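Non-structural polyprotein (Sindbis virus, PDB 4GUA) cuts the viral polyprotein through its nsP2 cysteine protease and, as an uncleaved precursor, also carries the macro and zinc-binding domains of nsP3. Local coordinates at residues L426-Y431 / L470-D475; K287-S292 / R316-T321; F216-R221 / A255-N260; F309-N314 / E502-L507. All coordinates share one frame; numbering follows the deposited sequence.

In the fold
Contacts 3, 2 and 4 cluster about the seven-stranded mixed sheet, whose strand order 3-2-1-4-5-7-6 matches that of Rossmann-like methyltransferases, while contact 1 pairs two helices beside the six-stranded macro-domain sheet. Contact 3 closes first along the chain. Contact 2 follows on edge strand 288-294 and crosses contact 4, which uses the neighbouring strand 305-312; their centres are about 10 Å apart, linked by the Arg318-Asp313 salt bridge. Contact 1 is nested in the long loop that contact 4 closes, and touches contact 2, about 15 Å away between centres, where Arg290 meets Asp475. Contacts 1 and 3 lie farthest apart, about 34 Å between centres. Contact 4 and the touch between contacts 1 and 2 join the nsP2 and nsP3 parts, consistent with a compact precursor.

Contact 1 of 4, residues L426-Y431 / L470-D475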
loop_
_atom_site.group_PDB
_atom_site.type_symbol
_atom_site.label_atom_id
_atom_site.label_comp_id
_atom_site.label_asym_id
_atom_site.label_seq_id
_atom_site.Cartn_x
_atom_site.Cartn_y
_atom_site.Cartn_z
ATOM N N LEU A 426 -1.376 -21.975 2.022
ATOM C CA LEU A 426 -2.823 -22.114 2.138
ATOM C C LEU A 426 -3.316 -21.674 3.511
ATOM O O LEU A 426 -4.341 -21.010 3.630
ATOM C CB LEU A 426 -3.234 -23.562 1.864
ATOM C CG LEU A 426 -3.129 -23.979 0.393
ATOM C CD1 LEU A 426 -3.177 -25.487 0.236
ATOM C CD2 LEU A 426 -4.242 -23.333 -0.417
ATOM N N LEU A 427 -2.568 -22.028 4.547
ATOM C CA LEU A 427 -2.937 -21.708 5.917
ATOM C C LEU A 427 -2.940 -20.195 6.103
ATOM O O LEU A 427 -3.889 -19.595 6.624
ATOM C CB LEU A 427 -1.927 -22.358 6.861
ATOM C CG LEU A 427 -2.061 -22.023 8.343
ATOM C CD1 LEU A 427 -3.389 -22.535 8.908
ATOM C CD2 LEU A 427 -0.875 -22.593 9.098
ATOM N N GLN A 428 -1.856 -19.586 5.651
ATOM C CA GLN A 428 -1.694 -18.153 5.718
ATOM C C GLN A 428 -2.838 -17.479 4.973
ATOM O O GLN A 428 -3.376 -16.473 5.429
ATOM C CB GLN A 428 -0.357 -17.762 5.094
ATOM C CG GLN A 428 -0.015 -16.307 5.257
ATOM C CD GLN A 428 0.104 -15.916 6.710
ATOM O OE1 GLN A 428 1.150 -16.104 7.334
ATOM N NE2 GLN A 428 -0.976 -15.378 7.266
ATOM N N ASN A 429 -3.219 -18.053 3.835
ATOM C CA ASN A 429 -4.253 -17.471 2.988
ATOM C C ASN A 429 -5.640 -17.551 3.612
ATOM O O ASN A 429 -6.464 -16.654 3.431
ATOM C CB ASN A 429 -4.271 -18.161 1.620
ATOM C CG ASN A 429 -3.226 -17.610 0.672
ATOM O OD1 ASN A 429 -2.574 -16.609 0.957
ATOM N ND2 ASN A 429 -3.072 -18.257 -0.469
ATOM N N ALA A 430 -5.891 -18.628 4.346
ATOM C CA ALA A 430 -7.148 -18.785 5.060
ATOM C C ALA A 430 -7.260 -17.662 6.068
ATOM O O ALA A 430 -8.295 -16.987 6.147
ATOM C CB ALA A 430 -7.208 -20.130 5.759
ATOM N N TYR A 431 -6.188 -17.461 6.835
ATOM C CA TYR A 431 -6.147 -16.366 7.807
ATOM C C TYR A 431 -6.302 -14.986 7.150
ATOM O O TYR A 431 -6.974 -14.109 7.693
ATOM C CB TYR A 431 -4.853 -16.402 8.616
ATOM C CG TYR A 431 -4.845 -17.391 9.768
ATOM C CD1 TYR A 431 -5.717 -17.247 10.844
ATOM C CD2 TYR A 431 -3.938 -18.447 9.796
ATOM C CE1 TYR A 431 -5.698 -18.141 11.904
ATOM C CE2 TYR A 431 -3.912 -19.342 10.850
ATOM C CZ TYR A 431 -4.793 -19.186 11.903
ATOM O OH TYR A 431 -4.767 -20.075 12.957
ATOM N N LEU A 470 -1.826 -16.445 11.932
ATOM C CA LEU A 470 -2.979 -15.747 12.483
ATOM C C LEU A 470 -2.678 -14.262 12.691
ATOM O O LEU A 470 -3.420 -13.401 12.211
ATOM C CB LEU A 470 -3.397 -16.396 13.805
ATOM C CG LEU A 470 -4.699 -15.903 14.438
ATOM C CD1 LEU A 470 -5.268 -16.970 15.352
ATOM C CD2 LEU A 470 -4.483 -14.609 15.208
ATOM N N THR A 471 -1.598 -13.961 13.411
ATOM C CA THR A 471 -1.256 -12.569 13.708
ATOM C C THR A 471 -0.777 -11.830 12.464
ATOM O O THR A 471 -1.062 -10.645 12.298
ATOM C CB THR A 471 -0.182 -12.438 14.822
ATOM O OG1 THR A 471 1.016 -13.115 14.432
ATOM C CG2 THR A 471 -0.686 -13.021 16.130
ATOM N N THR A 472 -0.059 -12.530 11.589
ATOM C CA THR A 472 0.432 -11.916 10.360
ATOM C C THR A 472 -0.755 -11.344 9.608
ATOM O O THR A 472 -0.716 -10.215 9.117
ATOM C CB THR A 472 1.145 -12.925 9.442
ATOM O OG1 THR A 472 2.353 -13.390 10.057
ATOM C CG2 THR A 472 1.484 -12.278 8.109
ATOM N N ALA A 473 -1.815 -12.139 9.531
ATOM C CA ALA A 473 -3.034 -11.734 8.850
ATOM C C ALA A 473 -3.825 -10.685 9.639
ATOM O O ALA A 473 -4.295 -9.701 9.068
ATOM C CB ALA A 473 -3.907 -12.954 8.578
ATOM N N LEU A 474 -3.975 -10.900 10.945
ATOM C CA LEU A 474 -4.909 -10.107 11.747
ATOM C C LEU A 474 -4.322 -8.847 12.377
ATOM O O LEU A 474 -5.051 -8.059 12.974
ATOM C CB LEU A 474 -5.566 -10.984 12.818
ATOM C CG LEU A 474 -6.627 -11.922 12.242
ATOM C CD1 LEU A 474 -6.934 -13.056 13.190
ATOM C CD2 LEU A 474 -7.893 -11.140 11.940
ATOM N N ASP A 475 -3.016 -8.653 12.252
ATOM C CA ASP A 475 -2.422 -7.362 12.578
ATOM C C ASP A 475 -2.921 -6.352 11.548
ATOM O O ASP A 475 -2.931 -5.141 11.775
ATOM C CB ASP A 475 -0.899 -7.443 12.521
ATOM C CG ASP A 475 -0.308 -8.194 13.698
ATOM O OD1 ASP A 475 -1.063 -8.529 14.637
ATOM O OD2 ASP A 475 0.918 -8.445 13.679
#
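Tyr431 lays one face of its ring on Leu470. Leu470 CA stands 3.5 Å above the ring plane, over its centre, while Leu470 CB makes a CH-pi contact 3.8 Å from the centroid of the Tyr431 ring and 25° off its normal. Leu470 CG and CD1 continue toward the hydroxyl end, with Leu470 CG 3.5 Å from Tyr431 CE1. The Tyr431 hydroxyl is gripped by Ser466 OG and Leu451 N, which together hold the ring at its far end. At the base of the same side chain Tyr431 CB meets Ala473 CB at 3.6 Å. Helices 420-440 and 463-474 thus lie side by side in the macro domain, their local axes 8.6 Å apart and crossing at -41°, and Tyr431, Leu470 and Leu474 all reach Ile448 of the central sheet. Gln428 completes the interface one helical turn before Tyr431. Its CG is anti to the backbone N (chi1 -173°) and the chain then bends; the Gln428 and Thr472 side chains cross at about a right angle, with Gln428 OE1 3.8 Å from Thr472 CB. Gln428 NE2 lies 4.0 Å from Ala473 CB and donates to Cys469 O, while Thr472 OG1 bonds to Asn468 O; Gln428 also touches Leu653.

Contact 2 of 4, residues K287-S292 / R316-T321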
loop_
_atom_site.group_PDB
_atom_site.type_symbol
_atom_site.label_atom_id
_atom_site.label_comp_id
_atom_site.label_asym_id
_atom_site.label_seq_id
_atom_site.Cartn_x
_atom_site.Cartn_y
_atom_site.Cartn_z
ATOM N N LYS A 287 8.071 0.176 8.775
ATOM C CA LYS A 287 8.795 0.334 10.037
ATOM C C LYS A 287 7.970 0.039 11.294
ATOM O O LYS A 287 8.513 0.039 12.402
ATOM C CB LYS A 287 9.349 1.757 10.143
ATOM C CG LYS A 287 10.318 2.126 9.046
ATOM C CD LYS A 287 10.822 3.549 9.191
ATOM C CE LYS A 287 11.743 3.927 8.035
ATOM N NZ LYS A 287 12.896 3.002 7.895
ATOM N N PHE A 288 6.670 -0.203 11.130
ATOM C CA PHE A 288 5.766 -0.369 12.276
ATOM C C PHE A 288 5.019 -1.689 12.236
ATOM O O PHE A 288 4.803 -2.261 11.170
ATOM C CB PHE A 288 4.754 0.775 12.336
ATOM C CG PHE A 288 5.366 2.114 12.624
ATOM C CD1 PHE A 288 5.950 2.858 11.609
ATOM C CD2 PHE A 288 5.341 2.635 13.906
ATOM C CE1 PHE A 288 6.515 4.094 11.871
ATOM C CE2 PHE A 288 5.900 3.870 14.177
ATOM C CZ PHE A 288 6.489 4.602 13.160
ATOM N N VAL A 289 4.619 -2.160 13.412
ATOM C CA VAL A 289 3.882 -3.413 13.537
ATOM C C VAL A 289 2.493 -3.283 12.915
ATOM O O VAL A 289 2.050 -4.157 12.167
ATOM C CB VAL A 289 3.722 -3.815 15.020
ATOM C CG1 VAL A 289 2.974 -5.123 15.137
ATOM C CG2 VAL A 289 5.077 -3.942 15.686
ATOM N N ARG A 290 1.822 -2.176 13.221
ATOM C CA ARG A 290 0.488 -1.891 12.700
ATOM C C ARG A 290 0.412 -0.480 12.141
ATOM O O ARG A 290 1.166 0.407 12.548
ATOM C CB ARG A 290 -0.564 -1.973 13.800
ATOM C CG ARG A 290 -0.915 -3.341 14.320
ATOM C CD ARG A 290 -2.027 -3.165 15.334
ATOM N NE ARG A 290 -2.448 -4.403 15.973
ATOM C CZ ARG A 290 -3.440 -5.173 15.548
ATOM N NH1 ARG A 290 -4.125 -4.857 14.455
ATOM N NH2 ARG A 290 -3.740 -6.273 16.224
ATOM N N VAL A 291 -0.505 -0.272 11.208
ATOM C CA VAL A 291 -0.871 1.075 10.814
ATOM C C VAL A 291 -2.352 1.113 10.452
ATOM O O VAL A 291 -2.854 0.238 9.744
ATOM C CB VAL A 291 0.009 1.607 9.654
ATOM C CG1 VAL A 291 0.065 0.614 8.516
ATOM C CG2 VAL A 291 -0.505 2.954 9.168
ATOM N N SER A 292 -3.035 2.140 10.952
ATOM C CA SER A 292 -4.455 2.345 10.721
ATOM C C SER A 292 -4.668 3.823 10.429
ATOM O O SER A 292 -3.709 4.543 10.157
ATOM C CB SER A 292 -5.276 1.923 11.935
ATOM O OG SER A 292 -6.656 1.832 11.605
ATOM N N ARG A 316 13.266 -4.073 8.593
ATOM C CA ARG A 316 13.787 -4.051 7.237
ATOM C C ARG A 316 12.892 -4.903 6.331
ATOM O O ARG A 316 12.313 -4.422 5.350
ATOM C CB ARG A 316 15.246 -4.540 7.177
ATOM C CG ARG A 316 15.689 -5.668 8.141
ATOM C CD ARG A 316 15.655 -5.357 9.642
ATOM N NE ARG A 316 15.705 -6.572 10.455
ATOM C CZ ARG A 316 14.751 -7.491 10.516
ATOM N NH1 ARG A 316 13.644 -7.362 9.824
ATOM N NH2 ARG A 316 14.903 -8.555 11.285
ATOM N N THR A 317 12.814 -6.185 6.668
ATOM C CA THR A 317 12.191 -7.198 5.835
ATOM C C THR A 317 10.674 -7.320 6.008
ATOM O O THR A 317 10.056 -8.170 5.367
ATOM C CB THR A 317 12.793 -8.574 6.167
ATOM O OG1 THR A 317 12.617 -8.845 7.565
ATOM C CG2 THR A 317 14.271 -8.605 5.836
ATOM N N ARG A 318 10.068 -6.498 6.864
ATOM C CA ARG A 318 8.615 -6.546 7.033
ATOM C C ARG A 318 7.925 -6.393 5.683
ATOM O O ARG A 318 8.230 -5.472 4.926
ATOM C CB ARG A 318 8.128 -5.447 7.970
ATOM C CG ARG A 318 6.632 -5.155 7.846
ATOM C CD ARG A 318 5.970 -5.158 9.199
ATOM N NE ARG A 318 6.739 -4.330 10.115
ATOM C CZ ARG A 318 6.947 -4.606 11.397
ATOM N NH1 ARG A 318 6.433 -5.690 11.961
ATOM N NH2 ARG A 318 7.672 -3.783 12.126
ATOM N N GLN A 319 6.982 -7.280 5.384
ATOM C CA GLN A 319 6.292 -7.208 4.108
ATOM C C GLN A 319 4.934 -6.568 4.310
ATOM O O GLN A 319 4.005 -7.207 4.803
ATOM C CB GLN A 319 6.146 -8.608 3.517
ATOM C CG GLN A 319 7.484 -9.265 3.233
ATOM C CD GLN A 319 7.369 -10.694 2.734
ATOM O OE1 GLN A 319 6.432 -11.420 3.074
ATOM N NE2 GLN A 319 8.339 -11.110 1.928
ATOM N N PHE A 320 4.813 -5.314 3.876
ATOM C CA PHE A 320 3.595 -4.537 4.076
ATOM C C PHE A 320 2.783 -4.462 2.791
ATOM O O PHE A 320 3.333 -4.237 1.716
ATOM C CB PHE A 320 3.933 -3.123 4.555
ATOM C CG PHE A 320 2.748 -2.199 4.598
ATOM C CD1 PHE A 320 1.959 -2.111 5.742
ATOM C CD2 PHE A 320 2.414 -1.422 3.496
ATOM C CE1 PHE A 320 0.859 -1.265 5.786
ATOM C CE2 PHE A 320 1.316 -0.575 3.532
ATOM C CZ PHE A 320 0.536 -0.497 4.680
ATOM N N THR A 321 1.473 -4.651 2.906
ATOM C CA THR A 321 0.577 -4.485 1.770
ATOM C C THR A 321 -0.603 -3.622 2.198
ATOM O O THR A 321 -1.070 -3.737 3.328
ATOM C CB THR A 321 0.101 -5.848 1.232
ATOM O OG1 THR A 321 -0.684 -6.524 2.226
ATOM C CG2 THR A 321 1.298 -6.716 0.862
#
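Arg318 turns one face of its guanidinium to the backbone of Phe288 and Val289. Phe288 O sits 2.9 Å above the plane of the Arg318 group, displaced toward the rim, and Val289 CA lies over the same face at 3.7 Å. The Arg318 chain starts with CG anti to the backbone N, then bends twice: chi2 of 130° places CD and chi3 of 49° swings NE back toward the strand. Although Arg318 NE comes 3.0 Å from Phe288 O, the angle is poor for a hydrogen bond; NE is bonded instead to Arg286 O, and NH2 forms a salt bridge with Asp313. Farther along, Val291 CG1 occupies the crowded position between backbone N and carbonyl carbon (chi1 50°), where it meets Phe320 CE1 at 3.4 Å and CZ at 4.0 Å. Val291 and the Phe320 side chain cross at about a right angle, and the ring also packs on Thr282, Ala285 and Arg286 of helix 275-286. A classic beta bulge at Val289 and Arg290, facing Arg310, interrupts edge strand 288-294 of the methyltransferase-like sheet. Chemically, the Asp313 carboxylate would offset the Arg318 charge and fix the guanidinium's orientation, with the Phe288 carbonyl dipole adding a favourable contact over its face.

Contact 3 of 4, residues F216-R221 / A255-N260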
loop_
_atom_site.group_PDB
_atom_site.type_symbol
_atom_site.label_atom_id
_atom_site.label_comp_id
_atom_site.label_asym_id
_atom_site.label_seq_id
_atom_site.Cartn_x
_atom_site.Cartn_y
_atom_site.Cartn_z
ATOM N N PHE A 216 12.721 18.958 10.991
ATOM C CA PHE A 216 13.298 19.461 12.232
ATOM C C PHE A 216 14.374 18.535 12.791
ATOM O O PHE A 216 14.233 17.311 12.769
ATOM C CB PHE A 216 12.196 19.706 13.263
ATOM C CG PHE A 216 11.285 18.538 13.458
ATOM C CD1 PHE A 216 10.186 18.363 12.643
ATOM C CD2 PHE A 216 11.518 17.623 14.467
ATOM C CE1 PHE A 216 9.347 17.290 12.813
ATOM C CE2 PHE A 216 10.678 16.546 14.647
ATOM C CZ PHE A 216 9.588 16.381 13.818
ATOM N N PRO A 217 15.436 19.125 13.349
ATOM C CA PRO A 217 16.557 18.342 13.872
ATOM C C PRO A 217 16.123 17.506 15.070
ATOM O O PRO A 217 15.090 17.784 15.662
ATOM C CB PRO A 217 17.564 19.411 14.295
ATOM C CG PRO A 217 16.743 20.608 14.591
ATOM C CD PRO A 217 15.601 20.564 13.611
ATOM N N PRO A 218 16.896 16.472 15.408
ATOM C CA PRO A 218 16.502 15.591 16.510
ATOM C C PRO A 218 16.296 16.317 17.833
ATOM O O PRO A 218 17.133 17.104 18.264
ATOM C CB PRO A 218 17.678 14.621 16.606
ATOM C CG PRO A 218 18.203 14.549 15.194
ATOM C CD PRO A 218 18.039 15.939 14.646
ATOM N N GLN A 219 15.139 16.073 18.433
ATOM C CA GLN A 219 14.831 16.447 19.808
ATOM C C GLN A 219 15.098 15.247 20.713
ATOM O O GLN A 219 15.777 14.303 20.310
ATOM C CB GLN A 219 13.377 16.898 19.918
ATOM C CG GLN A 219 12.998 17.890 18.849
ATOM C CD GLN A 219 13.881 19.113 18.865
ATOM O OE1 GLN A 219 13.904 19.876 19.828
ATOM N NE2 GLN A 219 14.673 19.264 17.813
ATOM N N ALA A 220 14.574 15.286 21.933
ATOM C CA ALA A 220 14.578 14.108 22.791
ATOM C C ALA A 220 13.646 13.069 22.170
ATOM O O ALA A 220 13.042 13.313 21.124
ATOM C CB ALA A 220 14.084 14.475 24.169
ATOM N N ARG A 221 13.514 11.912 22.811
ATOM C CA ARG A 221 12.677 10.849 22.264
ATOM C C ARG A 221 11.394 10.655 23.069
ATOM O O ARG A 221 11.397 10.732 24.295
ATOM C CB ARG A 221 13.459 9.542 22.183
ATOM C CG ARG A 221 14.540 9.562 21.138
ATOM C CD ARG A 221 15.192 8.206 20.982
ATOM N NE ARG A 221 16.455 8.307 20.253
ATOM C CZ ARG A 221 16.575 8.249 18.930
ATOM N NH1 ARG A 221 15.504 8.084 18.157
ATOM N NH2 ARG A 221 17.775 8.353 18.375
ATOM N N ALA A 255 10.371 13.045 12.577
ATOM C CA ALA A 255 9.693 12.491 13.743
ATOM C C ALA A 255 10.334 11.173 14.162
ATOM O O ALA A 255 10.416 10.873 15.356
ATOM C CB ALA A 255 8.218 12.296 13.456
ATOM N N LEU A 256 10.762 10.375 13.184
ATOM C CA LEU A 256 11.435 9.104 13.478
ATOM C C LEU A 256 12.691 9.261 14.341
ATOM O O LEU A 256 13.031 8.360 15.113
ATOM C CB LEU A 256 11.783 8.360 12.191
ATOM C CG LEU A 256 10.594 7.849 11.383
ATOM C CD1 LEU A 256 11.075 7.236 10.093
ATOM C CD2 LEU A 256 9.790 6.833 12.185
ATOM N N ASN A 257 13.403 10.375 14.202
ATOM C CA ASN A 257 14.551 10.624 15.071
ATOM C C ASN A 257 14.096 10.855 16.501
ATOM O O ASN A 257 14.830 10.597 17.440
ATOM C CB ASN A 257 15.361 11.831 14.591
ATOM C CG ASN A 257 16.016 11.599 13.250
ATOM O OD1 ASN A 257 16.453 10.488 12.940
ATOM N ND2 ASN A 257 16.090 12.647 12.442
ATOM N N CYS A 258 12.877 11.352 16.651
ATOM C CA CYS A 258 12.338 11.708 17.959
ATOM C C CYS A 258 11.466 10.622 18.606
ATOM O O CYS A 258 10.805 10.885 19.607
ATOM C CB CYS A 258 11.570 13.019 17.858
ATOM S SG CYS A 258 12.573 14.356 17.143
ATOM N N LEU A 259 11.431 9.428 18.019
ATOM C CA LEU A 259 10.520 8.379 18.472
ATOM C C LEU A 259 11.232 7.180 19.102
ATOM O O LEU A 259 12.168 6.640 18.523
ATOM C CB LEU A 259 9.686 7.894 17.287
ATOM C CG LEU A 259 8.438 7.071 17.611
ATOM C CD1 LEU A 259 7.500 7.814 18.543
ATOM C CD2 LEU A 259 7.721 6.693 16.327
ATOM N N ASN A 260 10.787 6.769 20.289
ATOM C CA ASN A 260 11.315 5.562 20.936
ATOM C C ASN A 260 10.822 4.286 20.283
ATOM O O ASN A 260 9.729 4.255 19.722
ATOM C CB ASN A 260 10.902 5.504 22.404
ATOM C CG ASN A 260 11.708 6.424 23.277
ATOM O OD1 ASN A 260 12.924 6.556 23.105
ATOM N ND2 ASN A 260 11.041 7.064 24.232
#
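Ala255, near the end of helix 237-257, meets the tip of the Phe216 ring, Phe216 CZ lying 3.6 Å from Ala255 N; the opposing loop is fastened there by Phe216 N, which is hydrogen-bonded to Ser254 OG. Two residues on, Asn257 lies side by side with Pro218, both side chains pointing the same way, with Asn257 CB 4.0 Å from Pro218 CG. Its amide is steadied elsewhere, by OD1 accepting from Arg253. The carbonyl of Asn257 sits over one face of the Arg221 guanidinium; Arg221 NH1 is 2.7 Å from Asn257 O, but at an angle unsuited to a hydrogen bond. Cys258 is the hub. With SG anti to the carbonyl carbon (chi1 -54°), its sulfur accepts a nearly straight bond from Gln219 N, at 3.3 Å and 167°, and lies in the plane of the Phe216 ring at its edge, 3.8 Å from Phe216 CE2. Gln219 NE2 folds back onto Pro217 O, approaching from above the carbonyl plane. Cys258 O receives a CA-H...O contact from Arg221 CA at 3.3 Å. Leu259 faces away, onto Val225 and Leu265 in the core of the methyltransferase-like sheet. At Asn260, OD1 rests 3.2 Å from Arg221 CB, the amide plane is tilted 37° from the guanidinium, and ND2 bonds to Asp223. Backbone bonds of Cys258 and Asn260 with Tyr222, next after Arg221, tie the loop to this segment. The sulfur, a soft and weak acceptor, satisfies the Gln219 N-H, while the Asn257 carbonyl over the cationic face of Arg221 would be a favourable electrostatic contact without a hydrogen bond.

Contact 4 of 4, residues F309-N314 / E502-L507; sequences FRQLDN and ESVTEL
Val504 overlaps the backbone of Leu312 and Asp313, its CG1 resting 3.7 Å from Leu312 O and 3.9 Å from Asp313 CB. CG1 is anti to the backbone N (chi1 174°), which directs this methyl at the Leu312-Asp313 peptide. Leu507 approaches the same peptide farther along: Leu507 CD2 lies 3.8 Å from Leu312 O and 4.2 Å from Leu312 CG, and it also brushes Asn314 CB. At the backbone, Leu507 CA makes a CA-H...O contact with Asp313 O, 3.5 Å long. Val504 and Leu507 together cover one run of main chain, while the Gln311 side chain extends to meet Glu502. The polar ends of Asn314 are bonded to residues beyond the two segments: OD1 takes the ammonium of Lys287, and ND2 donates to Asp509 O and Asp511 O. The local chains run 29° apart, yet contact comes from side chains lying on main chain and one CA-H...O contact, with no ladder of backbone hydrogen bonds between the segments. This is consistent with a linker, leading from the macro domain toward the zinc-binding domain, lying against the methyltransferase-like domain beside strand 305-312, the antiparallel strand characteristic of the Rossmann-like methyltransferase fold.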
loop_
_atom_site.group_PDB
_atom_site.type_symbol
_atom_site.label_atom_id
_atom_site.label_comp_id
_atom_site.label_asym_id
_atom_site.label_seq_id
_atom_site.Cartn_x
_atom_site.Cartn_y
_atom_site.Cartn_z
ATOM N N PHE A 309 0.631 5.101 12.931
ATOM C CA PHE A 309 1.631 4.038 12.884
ATOM C C PHE A 309 1.961 3.592 14.312
ATOM O O PHE A 309 2.400 4.402 15.126
ATOM C CB PHE A 309 2.903 4.555 12.197
ATOM C CG PHE A 309 2.669 5.100 10.814
ATOM C CD1 PHE A 309 2.245 6.404 10.630
ATOM C CD2 PHE A 309 2.879 4.312 9.695
ATOM C CE1 PHE A 309 2.023 6.911 9.349
ATOM C CE2 PHE A 309 2.663 4.814 8.413
ATOM C CZ PHE A 309 2.235 6.113 8.245
ATOM N N ARG A 310 1.767 2.310 14.617
ATOM C CA ARG A 310 1.888 1.826 15.994
ATOM C C ARG A 310 3.087 0.903 16.203
ATOM O O ARG A 310 3.286 -0.045 15.436
ATOM C CB ARG A 310 0.631 1.052 16.389
ATOM C CG ARG A 310 -0.630 1.873 16.496
ATOM C CD ARG A 310 -1.797 0.999 16.936
ATOM N NE ARG A 310 -3.067 1.704 16.827
ATOM C CZ ARG A 310 -3.469 2.642 17.675
ATOM N NH1 ARG A 310 -2.698 2.992 18.700
ATOM N NH2 ARG A 310 -4.639 3.237 17.504
ATOM N N GLN A 311 3.831 1.142 17.285
ATOM C CA GLN A 311 4.958 0.289 17.658
ATOM C C GLN A 311 6.100 0.234 16.649
ATOM O O GLN A 311 6.198 -0.713 15.861
ATOM C CB GLN A 311 4.483 -1.127 17.955
ATOM C CG GLN A 311 3.593 -1.241 19.163
ATOM C CD GLN A 311 3.196 -2.676 19.421
ATOM O OE1 GLN A 311 3.614 -3.277 20.406
ATOM N NE2 GLN A 311 2.390 -3.239 18.522
ATOM N N LEU A 312 6.946 1.264 16.659
ATOM C CA LEU A 312 8.074 1.330 15.735
ATOM C C LEU A 312 9.182 0.382 16.159
ATOM O O LEU A 312 9.764 0.549 17.224
ATOM C CB LEU A 312 8.657 2.745 15.777
ATOM C CG LEU A 312 10.063 2.951 15.201
ATOM C CD1 LEU A 312 10.013 2.990 13.690
ATOM C CD2 LEU A 312 10.680 4.223 15.748
ATOM N N ASP A 313 9.440 -0.638 15.342
ATOM C CA ASP A 313 10.682 -1.407 15.424
ATOM C C ASP A 313 11.656 -1.117 14.267
ATOM O O ASP A 313 12.766 -1.661 14.222
ATOM C CB ASP A 313 10.388 -2.901 15.535
ATOM C CG ASP A 313 9.611 -3.433 14.354
ATOM O OD1 ASP A 313 9.545 -2.736 13.318
ATOM O OD2 ASP A 313 9.053 -4.548 14.460
ATOM N N ASN A 314 11.228 -0.278 13.327
ATOM C CA ASN A 314 12.018 0.030 12.130
ATOM C C ASN A 314 12.547 -1.225 11.430
ATOM O O ASN A 314 13.732 -1.336 11.113
ATOM C CB ASN A 314 13.188 0.958 12.473
ATOM C CG ASN A 314 13.886 1.497 11.237
ATOM O OD1 ASN A 314 13.261 1.722 10.201
ATOM N ND2 ASN A 314 15.193 1.683 11.336
ATOM N N GLU A 502 3.863 -8.475 21.827
ATOM C CA GLU A 502 3.331 -7.153 22.142
ATOM C C GLU A 502 4.447 -6.236 22.641
ATOM O O GLU A 502 4.308 -5.016 22.626
ATOM C CB GLU A 502 2.197 -7.246 23.174
ATOM C CG GLU A 502 1.808 -5.917 23.840
ATOM C CD GLU A 502 0.983 -5.012 22.919
ATOM O OE1 GLU A 502 0.575 -5.475 21.829
ATOM O OE2 GLU A 502 0.735 -3.839 23.285
ATOM N N SER A 503 5.554 -6.815 23.088
ATOM C CA SER A 503 6.631 -6.004 23.635
ATOM C C SER A 503 7.684 -5.655 22.584
ATOM O O SER A 503 8.457 -6.513 22.149
ATOM C CB SER A 503 7.287 -6.735 24.810
ATOM O OG SER A 503 8.356 -5.980 25.354
ATOM N N VAL A 504 7.716 -4.383 22.187
ATOM C CA VAL A 504 8.776 -3.889 21.321
ATOM C C VAL A 504 9.624 -2.875 22.089
ATOM O O VAL A 504 9.241 -1.714 22.238
ATOM C CB VAL A 504 8.151 -3.209 20.083
ATOM C CG1 VAL A 504 9.210 -2.535 19.223
ATOM C CG2 VAL A 504 7.382 -4.230 19.267
ATOM N N THR A 505 10.786 -3.308 22.562
ATOM C CA THR A 505 11.649 -2.439 23.355
ATOM C C THR A 505 12.874 -1.896 22.609
ATOM O O THR A 505 13.619 -1.081 23.156
ATOM C CB THR A 505 12.109 -3.160 24.627
ATOM O OG1 THR A 505 12.852 -4.334 24.271
ATOM C CG2 THR A 505 10.906 -3.564 25.459
ATOM N N GLU A 506 13.086 -2.341 21.372
ATOM C CA GLU A 506 14.284 -1.954 20.631
ATOM C C GLU A 506 14.123 -2.085 19.119
ATOM O O GLU A 506 13.280 -2.838 18.633
ATOM C CB GLU A 506 15.475 -2.792 21.082
ATOM C CG GLU A 506 15.282 -4.273 20.861
ATOM C CD GLU A 506 16.470 -5.082 21.324
ATOM O OE1 GLU A 506 17.332 -4.513 22.027
ATOM O OE2 GLU A 506 16.542 -6.283 20.986
ATOM N N LEU A 507 14.967 -1.359 18.391
ATOM C CA LEU A 507 14.945 -1.342 16.934
ATOM C C LEU A 507 15.612 -2.559 16.306
ATOM O O LEU A 507 16.596 -3.072 16.823
ATOM C CB LEU A 507 15.651 -0.088 16.431
ATOM C CG LEU A 507 15.058 1.222 16.946
ATOM C CD1 LEU A 507 15.627 2.414 16.185
ATOM C CD2 LEU A 507 13.539 1.194 16.855
#